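Local coordinates for protein chitosanase (Bacillus subtilis subsp. subtilis str. 168, PDB 7C6C) that hydrolyses internal beta-1,4 linkages between glucosamine units of partly acetylated chitosan, probably as a defence against invading fungi, at residues Q13-F18 with M140-I145; T133-A138 with R215-E220; G169-G174 with K178-K183. All coordinates share one frame; numbering follows the deposited sequence. Where two conformers were deposited one is given.

Contact 1. Residues Q13-F18 with M140-I145; sequences QLTSIF and MYDTVI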
# COMPACT_ATOMS: atom_id res chain seq x y z
N GLN A 13 -7.90 -4.43 -5.90
CA GLN A 13 -7.41 -5.32 -6.95
C GLN A 13 -6.33 -4.66 -7.79
O GLN A 13 -5.40 -5.34 -8.25
CB GLN A 13 -8.58 -5.85 -7.78
CG GLN A 13 -9.46 -6.76 -6.96
CD GLN A 13 -10.55 -7.42 -7.77
OE1 GLN A 13 -10.61 -7.26 -8.99
NE2 GLN A 13 -11.41 -8.17 -7.09
N LEU A 14 -6.40 -3.34 -7.98
CA LEU A 14 -5.30 -2.61 -8.60
C LEU A 14 -4.03 -2.74 -7.75
O LEU A 14 -2.97 -3.14 -8.25
CB LEU A 14 -5.67 -1.14 -8.79
CG LEU A 14 -6.69 -0.88 -9.91
CD1 LEU A 14 -7.31 0.50 -9.76
CD2 LEU A 14 -6.04 -1.05 -11.27
N THR A 15 -4.14 -2.45 -6.45
CA THR A 15 -2.98 -2.59 -5.57
C THR A 15 -2.44 -4.01 -5.61
O THR A 15 -1.23 -4.22 -5.63
CB THR A 15 -3.36 -2.18 -4.15
OG1 THR A 15 -3.64 -0.78 -4.13
CG2 THR A 15 -2.24 -2.49 -3.17
N SER A 16 -3.33 -5.01 -5.66
CA SER A 16 -2.90 -6.39 -5.70
C SER A 16 -2.08 -6.68 -6.95
O SER A 16 -1.09 -7.42 -6.90
CB SER A 16 -4.12 -7.30 -5.60
OG SER A 16 -3.75 -8.67 -5.49
N ILE A 17 -2.47 -6.12 -8.10
CA ILE A 17 -1.64 -6.25 -9.30
C ILE A 17 -0.26 -5.65 -9.05
O ILE A 17 0.78 -6.26 -9.35
CB ILE A 17 -2.31 -5.58 -10.51
CG1 ILE A 17 -3.57 -6.34 -10.92
CG2 ILE A 17 -1.31 -5.46 -11.67
CD1 ILE A 17 -4.45 -5.55 -11.87
N PHE A 18 -0.24 -4.44 -8.48
CA PHE A 18 1.03 -3.74 -8.29
C PHE A 18 1.93 -4.48 -7.32
O PHE A 18 3.15 -4.47 -7.49
CB PHE A 18 0.78 -2.32 -7.80
CG PHE A 18 -0.18 -1.52 -8.65
CD1 PHE A 18 -0.29 -1.73 -10.02
CD2 PHE A 18 -0.97 -0.55 -8.06
CE1 PHE A 18 -1.18 -0.98 -10.79
CE2 PHE A 18 -1.86 0.21 -8.82
CZ PHE A 18 -1.96 -0.01 -10.19
N MET A 140 -4.78 7.56 -3.59
CA MET A 140 -4.28 7.81 -2.24
C MET A 140 -4.11 6.51 -1.46
O MET A 140 -3.11 6.33 -0.75
CB MET A 140 -5.22 8.75 -1.47
CG MET A 140 -5.41 10.13 -2.08
SD MET A 140 -3.90 11.08 -2.38
CE MET A 140 -3.83 10.99 -4.17
N TYR A 141 -5.09 5.61 -1.58
CA TYR A 141 -5.04 4.33 -0.88
C TYR A 141 -3.82 3.52 -1.30
O TYR A 141 -3.07 3.01 -0.46
CB TYR A 141 -6.35 3.59 -1.20
CG TYR A 141 -6.70 2.32 -0.46
CD1 TYR A 141 -5.99 1.88 0.65
CD2 TYR A 141 -7.78 1.56 -0.88
CE1 TYR A 141 -6.35 0.72 1.31
CE2 TYR A 141 -8.15 0.40 -0.24
CZ TYR A 141 -7.43 -0.02 0.86
OH TYR A 141 -7.79 -1.17 1.52
N ASP A 142 -3.59 3.40 -2.61
CA ASP A 142 -2.42 2.68 -3.09
C ASP A 142 -1.13 3.35 -2.62
O ASP A 142 -0.16 2.68 -2.26
CB ASP A 142 -2.42 2.59 -4.61
CG ASP A 142 -1.28 1.75 -5.13
OD1 ASP A 142 -1.31 0.53 -4.90
OD2 ASP A 142 -0.35 2.32 -5.74
N THR A 143 -1.12 4.69 -2.61
CA THR A 143 0.08 5.42 -2.24
C THR A 143 0.47 5.15 -0.79
O THR A 143 1.64 4.91 -0.49
CB THR A 143 -0.11 6.92 -2.47
OG1 THR A 143 -0.37 7.16 -3.86
CG2 THR A 143 1.14 7.70 -2.08
N VAL A 144 -0.50 5.20 0.12
CA VAL A 144 -0.13 5.01 1.52
C VAL A 144 0.36 3.59 1.77
O VAL A 144 1.24 3.36 2.60
CB VAL A 144 -1.26 5.44 2.48
CG1 VAL A 144 -2.40 4.44 2.50
CG2 VAL A 144 -0.72 5.64 3.89
N ILE A 145 -0.17 2.61 1.03
CA ILE A 145 0.28 1.24 1.19
C ILE A 145 1.75 1.10 0.82
O ILE A 145 2.52 0.42 1.51
CB ILE A 145 -0.63 0.27 0.41
CG1 ILE A 145 -1.97 0.11 1.13
CG2 ILE A 145 0.06 -1.08 0.23
CD1 ILE A 145 -3.02 -0.57 0.32
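T15 and D142 meet by a buried hydrogen bond between two helices; the axes of segments 13-18 and 140-145 approach to 10.1 Å at 38°. The hydroxyl OG1 of T15 donates to OD1 of D142 over 2.8 Å, where OD1 accepts on its anti lone pair, away from OD2. Threonine suits the place because it branches both ways: OG1 lies beside its own backbone N, next to the aspartate, while the methyl CG2 stands anti to that N and packs against CD1 of I145 at 4.1 Å. Aspartate fits because its CG, anti to the backbone N (chi1 -175°), sets OD1 against both T15 and F18.

A second interaction puts OD1 of D142 at the edge of the F18 ring, 3.4 Å from CD2 and near the ring plane, where the C-H rim is weakly positive; ring and carboxylate planes stand 72° apart.

The charge of D142 is met by two salt bridges, R210 at OD1 and R188 at OD2, which would favour the ionised carboxylate. T15 lies one turn before E19, the predicted proton donor. Around the contact, F18 leans on helix 209-219, I17 on strand 237-241, T143 on helix 177-193 and V144 on helix 104-128.

Contact 2. Residues T133-A138 with R215-E220; sequences TALARA and RSIAKE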
# COMPACT_ATOMS: atom_id res chain seq x y z
N THR A 133 -13.30 12.32 -6.16
CA THR A 133 -13.42 11.23 -7.11
C THR A 133 -12.93 9.92 -6.50
O THR A 133 -11.99 9.88 -5.70
CB THR A 133 -12.66 11.49 -8.42
OG1 THR A 133 -11.25 11.48 -8.18
CG2 THR A 133 -13.09 12.81 -9.07
N ALA A 134 -13.58 8.83 -6.91
CA ALA A 134 -13.14 7.52 -6.47
C ALA A 134 -11.73 7.22 -6.95
O ALA A 134 -10.94 6.60 -6.21
CB ALA A 134 -14.12 6.45 -6.96
N LEU A 135 -11.38 7.63 -8.17
CA LEU A 135 -10.04 7.35 -8.67
C LEU A 135 -8.99 8.05 -7.81
O LEU A 135 -7.98 7.44 -7.44
CB LEU A 135 -9.90 7.75 -10.14
CG LEU A 135 -8.48 7.60 -10.70
CD1 LEU A 135 -7.95 6.16 -10.58
CD2 LEU A 135 -8.41 8.07 -12.14
N ALA A 136 -9.20 9.32 -7.47
CA ALA A 136 -8.20 9.99 -6.64
C ALA A 136 -8.07 9.32 -5.28
O ALA A 136 -6.95 9.12 -4.78
CB ALA A 136 -8.54 11.47 -6.48
N ARG A 137 -9.19 8.93 -4.68
CA ARG A 137 -9.14 8.21 -3.41
C ARG A 137 -8.43 6.87 -3.55
O ARG A 137 -7.66 6.47 -2.66
CB ARG A 137 -10.55 8.02 -2.85
CG ARG A 137 -11.18 9.32 -2.37
CD ARG A 137 -12.61 9.13 -1.91
NE ARG A 137 -13.23 10.41 -1.59
CZ ARG A 137 -14.54 10.64 -1.61
NH1 ARG A 137 -15.39 9.67 -1.93
NH2 ARG A 137 -15.00 11.85 -1.32
N ALA A 138 -8.65 6.17 -4.66
CA ALA A 138 -7.95 4.91 -4.90
C ALA A 138 -6.45 5.13 -5.05
O ALA A 138 -5.64 4.32 -4.57
CB ALA A 138 -8.51 4.23 -6.14
N ARG A 215 -2.74 6.37 -14.13
CA ARG A 215 -2.95 7.47 -15.07
C ARG A 215 -3.81 7.03 -16.25
O ARG A 215 -4.60 7.83 -16.76
CB ARG A 215 -1.61 8.04 -15.54
CG ARG A 215 -1.74 9.48 -16.00
CD ARG A 215 -0.49 10.02 -16.65
NE ARG A 215 0.69 9.97 -15.78
CZ ARG A 215 1.04 10.93 -14.92
NH1 ARG A 215 0.29 12.02 -14.76
NH2 ARG A 215 2.15 10.79 -14.21
N SER A 216 -3.66 5.78 -16.70
CA SER A 216 -4.46 5.31 -17.82
C SER A 216 -5.94 5.29 -17.49
O SER A 216 -6.78 5.52 -18.37
CB SER A 216 -3.99 3.93 -18.27
OG SER A 216 -2.71 4.00 -18.88
N ILE A 217 -6.29 5.02 -16.23
CA ILE A 217 -7.69 5.10 -15.81
C ILE A 217 -8.19 6.53 -15.93
O ILE A 217 -9.29 6.79 -16.43
CB ILE A 217 -7.86 4.54 -14.39
CG1 ILE A 217 -7.34 3.10 -14.29
CG2 ILE A 217 -9.31 4.65 -13.95
CD1 ILE A 217 -7.34 2.54 -12.88
N ALA A 218 -7.37 7.49 -15.47
CA ALA A 218 -7.71 8.90 -15.62
C ALA A 218 -7.89 9.27 -17.09
O ALA A 218 -8.81 10.01 -17.44
CB ALA A 218 -6.62 9.76 -14.99
N LYS A 219 -7.03 8.74 -17.96
CA LYS A 219 -7.08 9.09 -19.38
C LYS A 219 -8.27 8.46 -20.09
O LYS A 219 -8.66 8.93 -21.17
CB LYS A 219 -5.75 8.74 -20.05
CG LYS A 219 -4.58 9.62 -19.60
CD LYS A 219 -3.26 9.15 -20.22
CE LYS A 219 -2.08 10.02 -19.83
NZ LYS A 219 -2.10 11.33 -20.55
N GLU A 220 -8.87 7.42 -19.51
CA GLU A 220 -10.15 6.91 -19.97
C GLU A 220 -11.32 7.71 -19.42
O GLU A 220 -12.47 7.42 -19.77
CB GLU A 220 -10.32 5.43 -19.60
CG GLU A 220 -9.37 4.53 -20.36
CD GLU A 220 -9.57 3.05 -20.09
OE1 GLU A 220 -10.50 2.66 -19.34
OE2 GLU A 220 -8.78 2.26 -20.63
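L135 reaches from the first turn of helix 134-147 to I217 and A218 near the C-terminal end of helix 209-219, a helix-to-helix packing contact in the largely helical, lysozyme-clan fold of family 46 chitosanases. Contact between the two segments is all apolar or van der Waals. With CG anti to the backbone N, chi1 175° carries the leucine's branch point toward helix 209-219, and its two methyls divide the work. CD1 meets the branch methyl CG2 of I217 at 3.9 Å, the two side chains crossing at a slant. CD2 settles over A218, 3.8 Å from its CB and 3.5 Å from its backbone N. The small alanine lets the leucine come down almost onto the helix backbone, and beta-branched I217 offers a methyl beside it. L181 of helix 177-193 and L14 of helix 5-20 extend this apolar patch, and a backbone hydrogen bond joins L135 to Y223.

At the start of helix 134-147 the bonding is polar. T133 is the N-cap residue, a natural role for a short hydroxyl side chain, and E177 also hydrogen-bonds to that hydroxyl. The capping bond runs from N of A136 to OG1 of T133, 3.1 Å long with an N-H...O angle of 156°.

Contact 3. Residues G169-G174 with K178-K183; sequences GSPKDG and KKWLNK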
# COMPACT_ATOMS: atom_id res chain seq x y z
N GLY A 169 -2.24 24.55 -4.54
CA GLY A 169 -3.30 24.25 -3.61
C GLY A 169 -3.85 22.85 -3.79
O GLY A 169 -3.42 22.12 -4.70
N SER A 170 -4.78 22.45 -2.95
CA SER A 170 -5.49 21.19 -3.06
C SER A 170 -6.84 21.42 -3.71
O SER A 170 -7.28 22.57 -3.87
CB SER A 170 -5.70 20.59 -1.67
OG SER A 170 -6.68 21.32 -0.96
N PRO A 171 -7.54 20.36 -4.12
CA PRO A 171 -8.92 20.56 -4.61
C PRO A 171 -9.83 21.27 -3.62
O PRO A 171 -10.73 22.01 -4.04
CB PRO A 171 -9.39 19.14 -4.93
CG PRO A 171 -8.13 18.45 -5.34
CD PRO A 171 -7.08 18.98 -4.39
N LYS A 172 -9.61 21.08 -2.31
CA LYS A 172 -10.37 21.84 -1.32
C LYS A 172 -10.18 23.34 -1.50
O LYS A 172 -11.11 24.12 -1.29
CB LYS A 172 -9.97 21.40 0.09
CG LYS A 172 -10.55 22.27 1.20
CD LYS A 172 -10.80 21.46 2.46
CE LYS A 172 -11.95 20.47 2.27
NZ LYS A 172 -12.03 19.49 3.39
N ASP A 173 -8.98 23.76 -1.90
CA ASP A 173 -8.69 25.17 -2.16
C ASP A 173 -9.26 25.66 -3.49
O ASP A 173 -9.16 26.85 -3.78
CB ASP A 173 -7.18 25.40 -2.15
CG ASP A 173 -6.55 25.03 -0.83
OD1 ASP A 173 -7.15 25.32 0.23
OD2 ASP A 173 -5.44 24.45 -0.85
N GLY A 174 -9.83 24.77 -4.30
CA GLY A 174 -10.39 25.15 -5.58
C GLY A 174 -9.64 24.65 -6.79
O GLY A 174 -10.09 24.88 -7.92
N LYS A 178 -8.91 16.81 -11.30
CA LYS A 178 -8.25 16.01 -12.33
C LYS A 178 -6.85 16.52 -12.61
O LYS A 178 -5.90 15.73 -12.74
CB LYS A 178 -9.11 15.96 -13.59
CG LYS A 178 -10.51 15.40 -13.35
CD LYS A 178 -11.30 15.21 -14.64
CE LYS A 178 -12.68 14.65 -14.35
NZ LYS A 178 -13.46 14.40 -15.60
N LYS A 179 -6.68 17.84 -12.69
CA LYS A 179 -5.35 18.41 -12.85
C LYS A 179 -4.48 18.12 -11.63
O LYS A 179 -3.30 17.77 -11.78
CB LYS A 179 -5.45 19.91 -13.07
CG LYS A 179 -4.17 20.56 -13.56
CD LYS A 179 -4.41 21.97 -14.08
CE LYS A 179 -4.27 23.01 -12.97
NZ LYS A 179 -4.82 24.34 -13.36
N TRP A 180 -5.05 18.25 -10.43
CA TRP A 180 -4.30 17.97 -9.22
C TRP A 180 -3.81 16.53 -9.19
O TRP A 180 -2.66 16.26 -8.83
CB TRP A 180 -5.18 18.26 -8.00
CG TRP A 180 -4.47 18.13 -6.68
CD1 TRP A 180 -3.82 19.11 -6.00
CD2 TRP A 180 -4.34 16.94 -5.89
NE1 TRP A 180 -3.30 18.62 -4.83
CE2 TRP A 180 -3.61 17.29 -4.74
CE3 TRP A 180 -4.78 15.62 -6.04
CZ2 TRP A 180 -3.30 16.36 -3.74
CZ3 TRP A 180 -4.48 14.70 -5.05
CH2 TRP A 180 -3.74 15.08 -3.92
N LEU A 181 -4.69 15.58 -9.56
CA LEU A 181 -4.30 14.17 -9.51
C LEU A 181 -3.20 13.86 -10.53
O LEU A 181 -2.31 13.06 -10.25
CB LEU A 181 -5.52 13.28 -9.74
CG LEU A 181 -5.28 11.78 -9.55
CD1 LEU A 181 -4.90 11.48 -8.10
CD2 LEU A 181 -6.52 11.00 -9.98
N ASN A 182 -3.25 14.49 -11.70
CA ASN A 182 -2.16 14.29 -12.66
C ASN A 182 -0.84 14.78 -12.09
O ASN A 182 0.20 14.13 -12.26
CB ASN A 182 -2.48 14.98 -13.98
CG ASN A 182 -3.56 14.26 -14.75
OD1 ASN A 182 -3.75 13.05 -14.60
ND2 ASN A 182 -4.28 15.00 -15.59
N LYS A 183 -0.85 15.91 -11.39
CA LYS A 183 0.37 16.39 -10.75
C LYS A 183 0.80 15.46 -9.62
O LYS A 183 2.00 15.23 -9.42
CB LYS A 183 0.18 17.82 -10.25
CG LYS A 183 -0.24 18.79 -11.35
CD LYS A 183 0.66 20.01 -11.43
CE LYS A 183 0.20 20.98 -12.52
NZ LYS A 183 1.29 21.87 -13.01
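P171 and W180 have the nearest alpha carbons here, CA to CA 7.0 Å, where the loop ahead of helix 177-193 folds back over that helix. G169 enters with a positive phi, a conformation suited to glycine because a beta carbon would jam against the preceding carbonyl. The chain then makes a short turn closed by N of G174 bonding to O of P171. D173 braces it: its OD2 accepts from the backbone N of S170 at 3.0 Å, nearly straight but 30° out of the carboxylate plane.

Across the contact W180 is the chief side chain, sent toward the loop with CG anti to its backbone N (chi1 -174°). The proline ring crosses the indole at about a right angle, and its CD sits 3.5 Å above the centroid of the five-membered ring, within 8° of the normal, as a CH-pi contact. The carbonyl O of G169 lies instead at the indole edge, 3.3 Å from CD1. NE1 of W180 is hydrogen-bonded to N164 of helix 156-167.

The rigid proline thus brings a C-H group, polarised by its neighbouring nitrogen, onto an electron-rich face, while the carbonyl meets the more positive rim, probably an electrostatic match on both sides.

From the N terminus, contact 1 joins 13-18 on helix 5-20 to 140-145 on helix 134-147 across 121 intervening residues, closing a long loop. Contact 2 has already opened on the first turn of that same helix, so the two cross; it closes at the end of helix 209-219. Contact 3 is a short local closure lying wholly within the second loop, and comes after contact 1 in series. The three are continuous in space: L14 packs on I217, M140 on W180 and L181, and L181 in turn on L135 and A136, while R215 probably hydrogen-bonds to N182 O. Helix 134-147 therefore links helices 5-20, 177-193 and 209-219.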